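Local coordinates for protein putative D-lactate dehydrogenase (Chlamydomonas reinhardtii, PDB 4ZGS) that binds NAD and probably reduces pyruvate to D-lactate during fermentation in the algal chloroplast, as a member of the D-isomer specific 2-hydroxyacid dehydrogenase family, at residues 47-52 with 342-347; 272-277 with 318-323. All coordinates share one frame; numbering follows the deposited sequence.

How the contacts relate
The two contacts illustrate how a two-domain dehydrogenase is tied together far from and near to its cofactor. Contact 1 joins helix 44-57 to helix 341-359, so that an early and a late helix of the chain meet; the side chain of Ile347 lies about 8 Å from the bound NAD. Contact 2 belongs to the Rossmann-type domain lying between these helices in sequence and sits away from the annotated NAD sites. The centres of contact 1 and contact 2 are 33 Å apart, on opposite sides of the chain's centre, and the nearest atoms of contact 1 and contact 2 are about 21 Å apart. Contact 1 is apolar and water-bridged; contact 2 rests on one amide, with subunit interfaces alongside.

Contact 1. Residues 47-52 with 342-347; sequences KDFLAG and EALNNI
The backbones of helices 44-57 and 341-359 come nearest at Phe49 and Leu344, whose CA atoms lie 6.5 Å apart, and the widened, pi-type turn at 47-51 falls just here. This is a helix-to-helix closure of the two-domain fold of 2-hydroxyacid dehydrogenases, in which the C-terminal helix returns to the N-terminal domain after the Rossmann-type domain is complete. One aromatic side chain carries most of it. The Phe49 ring lies between two leucines: Leu344 CD2 stands over one face as a CH-pi contact, 3.9 Å from the ring centroid and only 4° off the normal, while CB of Leu50, the next residue of its own helix, covers the opposite face. The sandwich probably limits how far the ring can turn. Its chi1 of 95° lies away from the staggered values and brings the ring across to Leu344 and Ile347. Lower on the same leucine, CB approaches Phe49 CD1 to 3.5 Å, so both the root and one branch of Leu344 are used. Phe49 CD1 also comes 3.3 Å from Leu344 O. Ile347 adds its CG2 branch, which meets Phe49 CE1 at 3.9 Å in an oblique approach; with CG2 anti to the backbone N, that methyl is the branch turned to the ring. Beyond the pair, Cys348 touches Phe49, and Ile347 rests on Tyr134. Val172 of the second subunit packs on Leu344, and Glu342 of the same helix forms a salt bridge with Lys179 of that subunit, which places this seam next to a subunit interface. No direct hydrogen bond links the two segments. A single water does so instead, donating to Phe49 O and, at 2.7 Å, to Asn345 OD1.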
# COMPACT_ATOMS: atom_id res chain seq x y z
N LYS A 47 6.93 22.29 13.60
CA LYS A 47 8.32 22.70 13.61
C LYS A 47 8.62 23.41 12.31
O LYS A 47 9.30 24.43 12.29
CB LYS A 47 9.28 21.53 13.81
CG LYS A 47 9.23 20.85 15.18
CD LYS A 47 10.09 19.58 15.18
CE LYS A 47 10.14 18.89 16.55
NZ LYS A 47 11.22 17.83 16.61
N ASP A 48 8.18 22.85 11.21
CA ASP A 48 8.49 23.45 9.92
C ASP A 48 7.91 24.88 9.76
O ASP A 48 8.62 25.78 9.37
CB ASP A 48 8.00 22.55 8.79
CG ASP A 48 8.75 21.19 8.74
OD1 ASP A 48 9.88 21.07 9.28
OD2 ASP A 48 8.20 20.25 8.13
N PHE A 49 6.60 25.06 9.97
CA PHE A 49 5.94 26.32 9.68
C PHE A 49 6.02 27.32 10.86
O PHE A 49 6.00 28.51 10.65
CB PHE A 49 4.48 26.10 9.25
CG PHE A 49 3.44 26.21 10.37
CD1 PHE A 49 2.76 27.43 10.60
CD2 PHE A 49 3.14 25.12 11.18
CE1 PHE A 49 1.78 27.55 11.62
CE2 PHE A 49 2.16 25.23 12.20
CZ PHE A 49 1.49 26.44 12.41
N LEU A 50 6.10 26.83 12.10
CA LEU A 50 5.87 27.71 13.25
C LEU A 50 7.17 28.12 13.98
O LEU A 50 7.41 29.31 14.20
CB LEU A 50 4.90 27.07 14.25
CG LEU A 50 4.42 27.98 15.39
CD1 LEU A 50 4.00 29.44 14.91
CD2 LEU A 50 3.27 27.32 16.16
N ALA A 51 7.96 27.14 14.42
CA ALA A 51 9.15 27.36 15.25
C ALA A 51 10.14 28.42 14.74
O ALA A 51 10.66 29.21 15.52
CB ALA A 51 9.90 26.02 15.48
N GLY A 52 10.40 28.45 13.45
CA GLY A 52 11.32 29.43 12.89
C GLY A 52 10.86 30.85 13.09
O GLY A 52 11.59 31.70 13.62
N GLU A 342 0.65 28.23 2.31
CA GLU A 342 -0.02 29.55 2.40
C GLU A 342 -0.95 29.68 3.62
O GLU A 342 -0.96 30.74 4.25
CB GLU A 342 -0.80 29.87 1.11
CG GLU A 342 0.07 30.04 -0.16
CD GLU A 342 0.44 28.70 -0.86
OE1 GLU A 342 0.07 27.64 -0.35
OE2 GLU A 342 1.10 28.72 -1.94
N ALA A 343 -1.75 28.66 3.91
CA ALA A 343 -2.66 28.76 5.05
C ALA A 343 -1.92 28.78 6.41
O ALA A 343 -2.33 29.50 7.32
CB ALA A 343 -3.67 27.64 5.02
N LEU A 344 -0.85 28.00 6.53
CA LEU A 344 -0.07 27.94 7.78
C LEU A 344 0.62 29.27 8.07
O LEU A 344 0.79 29.67 9.24
CB LEU A 344 0.94 26.79 7.71
CG LEU A 344 0.23 25.44 7.77
CD1 LEU A 344 1.20 24.35 7.51
CD2 LEU A 344 -0.44 25.23 9.11
N ASN A 345 1.04 29.95 6.99
CA ASN A 345 1.63 31.27 7.11
C ASN A 345 0.64 32.27 7.71
O ASN A 345 0.97 32.93 8.67
CB ASN A 345 2.17 31.73 5.77
CG ASN A 345 3.44 30.99 5.39
OD1 ASN A 345 4.15 30.48 6.27
ND2 ASN A 345 3.73 30.92 4.10
N ASN A 346 -0.58 32.31 7.21
CA ASN A 346 -1.63 33.10 7.81
C ASN A 346 -1.73 32.77 9.30
O ASN A 346 -1.74 33.66 10.16
CB ASN A 346 -2.99 32.83 7.15
CG ASN A 346 -3.06 33.30 5.69
OD1 ASN A 346 -4.05 33.06 5.00
ND2 ASN A 346 -2.00 33.96 5.22
N ILE A 347 -1.78 31.47 9.58
CA ILE A 347 -1.89 30.97 10.95
C ILE A 347 -0.72 31.40 11.82
O ILE A 347 -0.94 31.88 12.93
CB ILE A 347 -1.99 29.43 10.96
CG1 ILE A 347 -3.31 28.96 10.36
CG2 ILE A 347 -1.81 28.89 12.36
CD1 ILE A 347 -3.41 27.45 10.20
O HOH W 1 4.75 29.55 8.72

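Contact 2. Residues 272-277 with 318-323; sequences IDSAAL and DRQFRT
Gln320 lays its amide against the turn at Ser274 and Ala275, a van der Waals contact between the loop leading into helix 277-283 and the start of helix 319-324, two elements of the Rossmann-type NAD-binding domain. NE2 of Gln320 stands 3.7 Å from Ser274 CB, while its OE1 lies 3.9 Å from both CA and N of Ala275, without a hydrogen bond. Its chain runs extended beyond CG (chi2 165°), which carries the end group across to the turn. No hydrogen bond crosses between the segments; the amide nitrogen has a weak one to Tyr294 OH, of a residue that Ser274 and Asp318 also touch, while Phe278 packs on the glutamine. Cutting Gln320 back to an alanine removes the amide, which would probably open a gap beside Ser274 CB and cost Tyr294 OH its weak partner.

Hydrogen bonds instead shape each side separately. On the loop, Asp273 O accepts from Ala276 N at 2.9 Å, closing a turn, and Asp273 OD1 receives a weak bond from Ala275 N. On the helix, Asp318 is the N-cap: Phe321 N reaches its OD1 at 3.0 Å in an almost straight bond (173°), though from above the carboxylate plane. At the next residue, Arg319 O accepts two bonds from Thr323, from its N and from its OG1 (2.8 Å), on opposite faces of the carbonyl plane.

Partners on other subunits take the arginines: Arg319 forms salt bridges with Glu282 and Asp279 of the third subunit, and Arg322 hydrogen-bonds to the carbonyl oxygens of Val161 and Arg162 of the second. The chemistry thus implies a small van der Waals contact between two sides that are each shaped by their own capping and turn bonds, with the Arg319 salt bridges made to another subunit.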
# COMPACT_ATOMS: atom_id res chain seq x y z
N ILE A 272 -23.08 14.99 7.26
CA ILE A 272 -23.40 13.69 6.68
C ILE A 272 -23.73 12.66 7.72
O ILE A 272 -23.04 12.56 8.73
CB ILE A 272 -22.23 13.13 5.86
CG1 ILE A 272 -21.88 14.05 4.69
CG2 ILE A 272 -22.56 11.73 5.37
CD1 ILE A 272 -20.70 13.52 3.90
N ASP A 273 -24.79 11.88 7.50
CA ASP A 273 -25.07 10.78 8.41
C ASP A 273 -24.39 9.54 7.85
O ASP A 273 -24.87 8.93 6.90
CB ASP A 273 -26.57 10.58 8.56
CG ASP A 273 -26.93 9.27 9.26
OD1 ASP A 273 -26.09 8.65 9.95
OD2 ASP A 273 -28.11 8.89 9.13
N SER A 274 -23.30 9.15 8.48
CA SER A 274 -22.39 8.16 7.92
C SER A 274 -23.06 6.80 7.77
O SER A 274 -22.76 6.05 6.85
CB SER A 274 -21.16 8.01 8.81
OG SER A 274 -20.61 9.29 9.07
N ALA A 275 -23.98 6.48 8.67
CA ALA A 275 -24.69 5.21 8.53
C ALA A 275 -25.35 5.09 7.14
O ALA A 275 -25.33 4.02 6.52
CB ALA A 275 -25.72 5.05 9.65
N ALA A 276 -25.87 6.19 6.62
CA ALA A 276 -26.64 6.13 5.38
C ALA A 276 -25.77 5.92 4.14
O ALA A 276 -26.27 5.55 3.09
CB ALA A 276 -27.47 7.40 5.21
N LEU A 277 -24.46 6.09 4.27
CA LEU A 277 -23.60 6.07 3.09
C LEU A 277 -23.47 4.70 2.42
O LEU A 277 -23.40 4.63 1.19
CB LEU A 277 -22.20 6.57 3.45
CG LEU A 277 -22.09 8.06 3.82
CD1 LEU A 277 -20.66 8.46 4.14
CD2 LEU A 277 -22.66 8.93 2.73
N ASP A 318 -13.07 2.26 15.27
CA ASP A 318 -14.31 2.75 14.67
C ASP A 318 -14.62 1.81 13.52
O ASP A 318 -13.98 1.83 12.49
CB ASP A 318 -14.16 4.19 14.19
CG ASP A 318 -15.47 4.82 13.74
OD1 ASP A 318 -16.34 4.13 13.17
OD2 ASP A 318 -15.63 6.04 13.95
N ARG A 319 -15.59 0.93 13.71
CA ARG A 319 -15.77 -0.12 12.73
C ARG A 319 -16.36 0.48 11.46
O ARG A 319 -15.98 0.10 10.36
CB ARG A 319 -16.64 -1.26 13.25
CG ARG A 319 -16.73 -2.40 12.24
CD ARG A 319 -17.81 -3.40 12.64
NE ARG A 319 -17.54 -3.95 13.97
CZ ARG A 319 -18.39 -4.73 14.62
NH1 ARG A 319 -19.54 -5.06 14.05
NH2 ARG A 319 -18.08 -5.17 15.83
N GLN A 320 -17.30 1.40 11.62
CA GLN A 320 -17.95 1.94 10.44
C GLN A 320 -17.04 2.87 9.62
O GLN A 320 -17.07 2.78 8.39
CB GLN A 320 -19.28 2.60 10.82
CG GLN A 320 -19.29 4.08 11.03
CD GLN A 320 -20.72 4.60 11.03
OE1 GLN A 320 -21.62 3.95 10.49
NE2 GLN A 320 -20.95 5.73 11.69
N PHE A 321 -16.17 3.65 10.25
CA PHE A 321 -15.16 4.39 9.48
C PHE A 321 -14.21 3.44 8.71
O PHE A 321 -13.98 3.61 7.50
CB PHE A 321 -14.35 5.30 10.40
CG PHE A 321 -13.33 6.16 9.67
CD1 PHE A 321 -13.72 7.14 8.76
CD2 PHE A 321 -11.97 6.00 9.92
CE1 PHE A 321 -12.78 7.96 8.11
CE2 PHE A 321 -11.02 6.81 9.26
CZ PHE A 321 -11.44 7.79 8.35
N ARG A 322 -13.68 2.43 9.39
CA ARG A 322 -12.74 1.50 8.74
C ARG A 322 -13.41 0.76 7.56
O ARG A 322 -12.80 0.49 6.51
CB ARG A 322 -12.18 0.50 9.78
CG ARG A 322 -11.36 1.14 10.95
CD ARG A 322 -10.16 1.92 10.39
NE ARG A 322 -9.19 1.03 9.75
CZ ARG A 322 -8.17 1.44 8.99
NH1 ARG A 322 -7.99 2.74 8.72
NH2 ARG A 322 -7.35 0.54 8.46
N THR A 323 -14.69 0.45 7.74
CA THR A 323 -15.48 -0.15 6.69
C THR A 323 -15.60 0.81 5.50
O THR A 323 -15.41 0.42 4.35
CB THR A 323 -16.87 -0.54 7.24
OG1 THR A 323 -16.71 -1.56 8.22
CG2 THR A 323 -17.80 -1.06 6.13